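PDB 6B9R: hydroxyethylphosphonate dioxygenase from Streptomyces albus, which uses non-haem iron and dioxygen to cleave the carbon-carbon bond of 2-hydroxyethylphosphonate, yielding hydroxymethylphosphonate. Local coordinates for the interface of chains A and B. Numbering follows the deposited sequence. Chains: chain A/B, Hydroxyethylphosphonate dioxygenase.

The interface of chains A and B. Residues chain A 249-252; chain B 318-320, 330, 345, 358.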
ATOM      1  N   ARG A 249     -19.381  -1.520   6.538  1.00 19.01           N
ATOM      2  CA  ARG A 249     -20.457  -0.544   6.532  1.00 17.25           C
ATOM      3  C   ARG A 249     -21.418  -0.702   7.705  1.00 17.13           C
ATOM      4  O   ARG A 249     -22.254   0.184   7.916  1.00 19.67           O
ATOM      5  CB  ARG A 249     -21.256  -0.659   5.231  1.00 16.97           C
ATOM      6  CG  ARG A 249     -20.505  -0.177   4.008  1.00 16.45           C
ATOM      7  CD  ARG A 249     -20.174   1.309   4.091  1.00 18.97           C
ATOM      8  NE  ARG A 249     -19.568   1.718   2.837  1.00 22.82           N
ATOM      9  CZ  ARG A 249     -18.264   1.763   2.612  1.00 17.99           C
ATOM     10  NH1 ARG A 249     -17.405   1.500   3.587  1.00 17.62           N
ATOM     11  NH2 ARG A 249     -17.824   2.099   1.405  1.00 23.12           N
ATOM     12  N   LEU A 250     -21.317  -1.799   8.464  1.00 15.59           N
ATOM     13  CA  LEU A 250     -22.250  -2.081   9.554  1.00 15.92           C
ATOM     14  C   LEU A 250     -23.681  -2.116   9.030  1.00 19.81           C
ATOM     15  O   LEU A 250     -24.618  -1.652   9.679  1.00 18.18           O
ATOM     16  CB  LEU A 250     -22.100  -1.067  10.693  1.00 17.67           C
ATOM     17  CG  LEU A 250     -20.974  -1.449  11.661  1.00 21.66           C
ATOM     18  CD1 LEU A 250     -20.672  -0.334  12.648  1.00 19.26           C
ATOM     19  CD2 LEU A 250     -21.358  -2.717  12.401  1.00 23.29           C
ATOM     20  N   THR A 251     -23.844  -2.652   7.828  1.00 19.87           N
ATOM     21  CA  THR A 251     -25.173  -2.826   7.277  1.00 21.55           C
ATOM     22  C   THR A 251     -25.643  -4.237   7.614  1.00 22.16           C
ATOM     23  O   THR A 251     -24.928  -5.026   8.236  1.00 23.16           O
ATOM     24  CB  THR A 251     -25.184  -2.558   5.770  1.00 22.92           C
ATOM     25  OG1 THR A 251     -26.539  -2.520   5.302  1.00 20.46           O
ATOM     26  CG2 THR A 251     -24.440  -3.653   5.026  1.00 23.18           C
ATOM     27  N   THR A 252     -26.871  -4.547   7.221  1.00 22.81           N
ATOM     28  CA  THR A 252     -27.502  -5.825   7.502  1.00 21.95           C
ATOM     29  C   THR A 252     -28.021  -6.388   6.188  1.00 18.35           C
ATOM     30  O   THR A 252     -28.105  -5.678   5.185  1.00 18.64           O
ATOM     31  CB  THR A 252     -28.651  -5.670   8.506  1.00 23.57           C
ATOM     32  OG1 THR A 252     -29.730  -4.970   7.876  1.00 20.93           O
ATOM     33  CG2 THR A 252     -28.193  -4.869   9.716  1.00 20.97           C
TER
ATOM     34  N   TRP B 318     -30.566   3.376   9.685  1.00 22.28           N
ATOM     35  CA  TRP B 318     -31.114   2.028   9.839  1.00 23.03           C
ATOM     36  C   TRP B 318     -30.802   1.492  11.230  1.00 25.22           C
ATOM     37  O   TRP B 318     -29.925   2.000  11.932  1.00 22.65           O
ATOM     38  CB  TRP B 318     -30.594   1.056   8.764  1.00 23.02           C
ATOM     39  CG  TRP B 318     -29.112   0.810   8.777  1.00 22.01           C
ATOM     40  CD1 TRP B 318     -28.467  -0.269   9.300  1.00 21.80           C
ATOM     41  CD2 TRP B 318     -28.095   1.663   8.234  1.00 21.12           C
ATOM     42  NE1 TRP B 318     -27.105  -0.144   9.119  1.00 20.83           N
ATOM     43  CE2 TRP B 318     -26.852   1.035   8.468  1.00 20.40           C
ATOM     44  CE3 TRP B 318     -28.115   2.891   7.565  1.00 20.87           C
ATOM     45  CZ2 TRP B 318     -25.637   1.601   8.063  1.00 22.37           C
ATOM     46  CZ3 TRP B 318     -26.901   3.457   7.166  1.00 27.33           C
ATOM     47  CH2 TRP B 318     -25.685   2.809   7.417  1.00 25.82           C
ATOM     48  N   SER B 319     -31.535   0.447  11.614  1.00 23.62           N
ATOM     49  CA  SER B 319     -31.367  -0.196  12.910  1.00 23.57           C
ATOM     50  C   SER B 319     -30.383  -1.354  12.809  1.00 23.17           C
ATOM     51  O   SER B 319     -30.258  -1.999  11.765  1.00 25.91           O
ATOM     52  CB  SER B 319     -32.704  -0.707  13.443  1.00 30.49           C
ATOM     53  OG  SER B 319     -33.622   0.356  13.636  1.00 31.31           O
ATOM     54  N   TYR B 320     -29.674  -1.603  13.908  1.00 22.66           N
ATOM     55  CA  TYR B 320     -28.646  -2.632  13.960  1.00 22.21           C
ATOM     56  C   TYR B 320     -28.755  -3.396  15.277  1.00 22.50           C
ATOM     57  O   TYR B 320     -28.933  -2.778  16.337  1.00 25.84           O
ATOM     58  CB  TYR B 320     -27.242  -2.026  13.832  1.00 23.58           C
ATOM     59  CG  TYR B 320     -26.196  -3.045  13.470  1.00 23.77           C
ATOM     60  CD1 TYR B 320     -25.506  -3.742  14.454  1.00 24.13           C
ATOM     61  CD2 TYR B 320     -25.927  -3.342  12.138  1.00 27.79           C
ATOM     62  CE1 TYR B 320     -24.566  -4.706  14.119  1.00 22.14           C
ATOM     63  CE2 TYR B 320     -24.988  -4.294  11.794  1.00 28.02           C
ATOM     64  CZ  TYR B 320     -24.312  -4.971  12.785  1.00 26.56           C
ATOM     65  OH  TYR B 320     -23.382  -5.918  12.439  1.00 27.30           O
ATOM     66  N   PHE B 330     -28.017   3.755  13.265  1.00 20.83           N
ATOM     67  CA  PHE B 330     -26.901   4.314  12.514  1.00 19.19           C
ATOM     68  C   PHE B 330     -27.394   5.379  11.548  1.00 21.40           C
ATOM     69  O   PHE B 330     -28.461   5.237  10.946  1.00 21.62           O
ATOM     70  CB  PHE B 330     -26.171   3.222  11.720  1.00 20.94           C
ATOM     71  CG  PHE B 330     -25.478   2.200  12.577  1.00 22.60           C
ATOM     72  CD1 PHE B 330     -24.891   2.563  13.777  1.00 28.25           C
ATOM     73  CD2 PHE B 330     -25.411   0.879  12.178  1.00 22.08           C
ATOM     74  CE1 PHE B 330     -24.250   1.624  14.565  1.00 26.95           C
ATOM     75  CE2 PHE B 330     -24.766  -0.062  12.966  1.00 20.26           C
ATOM     76  CZ  PHE B 330     -24.196   0.308  14.158  1.00 21.21           C
ATOM     77  N   LEU B 345     -20.215   7.170  10.482  1.00 16.73           N
ATOM     78  CA  LEU B 345     -21.538   6.928  11.032  1.00 14.76           C
ATOM     79  C   LEU B 345     -21.750   7.795  12.259  1.00 17.63           C
ATOM     80  O   LEU B 345     -20.815   8.046  13.025  1.00 19.10           O
ATOM     81  CB  LEU B 345     -21.733   5.454  11.437  1.00 15.07           C
ATOM     82  CG  LEU B 345     -21.675   4.392  10.344  1.00 20.52           C
ATOM     83  CD1 LEU B 345     -21.615   2.993  10.955  1.00 16.69           C
ATOM     84  CD2 LEU B 345     -22.905   4.517   9.451  1.00 17.12           C
ATOM     85  N   LEU B 358     -20.559  -5.567  17.920  1.00 21.77           N
ATOM     86  CA  LEU B 358     -20.318  -5.211  16.529  1.00 21.69           C
ATOM     87  C   LEU B 358     -19.307  -6.181  15.926  1.00 28.04           C
ATOM     88  O   LEU B 358     -18.270  -6.445  16.549  1.00 29.67           O
ATOM     89  CB  LEU B 358     -19.797  -3.782  16.419  1.00 21.64           C
ATOM     90  CG  LEU B 358     -20.658  -2.645  16.978  1.00 29.02           C
ATOM     91  CD1 LEU B 358     -19.997  -1.299  16.725  1.00 32.43           C
ATOM     92  CD2 LEU B 358     -22.073  -2.670  16.380  1.00 32.15           C
TER
HETATM   93  O   HOH W   1     -22.633  -5.731   9.796  1.00 20.59           O
HETATM   94  O   HOH W   2     -31.105  -3.348   9.429  1.00 20.65           O
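The end of helix 238-249 of chain A and the turn leading into helix 253-260 meet strands 317-319, 328-332 and 343-349 of chain B, together with the loop residues B:Tyr320 and B:Leu358. How a knob fills an apolar socket while its own carbonyl is met by a hydrogen-bond donor is illustrated by A:Leu250, which hides 84 Å² against the partner. With CG anti to the carbonyl carbon (chi1 -84°), its side chain crosses those of B:Tyr320 and B:Phe330 at about a right angle, and its methyls part: CD1 meets CD1 of B:Leu345 at 3.9 Å, whereas CD2 sits 3.7 Å from CZ of B:Tyr320 and also reaches B:Leu358. CB approaches B:Phe330 from out of the ring plane, near the rim at CE2, on the side where CD1 of B:Leu345 also lies. Beside this socket, the indole NE1 of B:Trp318 donates to the carbonyl O of A:Leu250 at 3.0 Å; the acceptor lies in the indole plane and the bond is fairly straight, 159° at hydrogen, although the donor is tilted 25° from the carbonyl plane. CB of B:Phe330 covers one indole face, supporting the ring from within chain B. A phenylalanine in place of B:Trp318 would probably leave the A:Leu250 carbonyl without its N-H partner and the turn less firmly fixed. Alongside, CG2 of A:Thr252 lies against CD2 of B:Tyr320 at 3.7 Å. Waters join B:Tyr320 OH to A:Thr251 O, and A:Thr252 OG1 to B:Ser319 O. Repeated by the two-fold, the patch docks each subunit's helical region, within a Cro/C1-type helix-turn-helix sequence family, onto the other's beta domain, and would help hold together the crystal's dimer, possibly the working form.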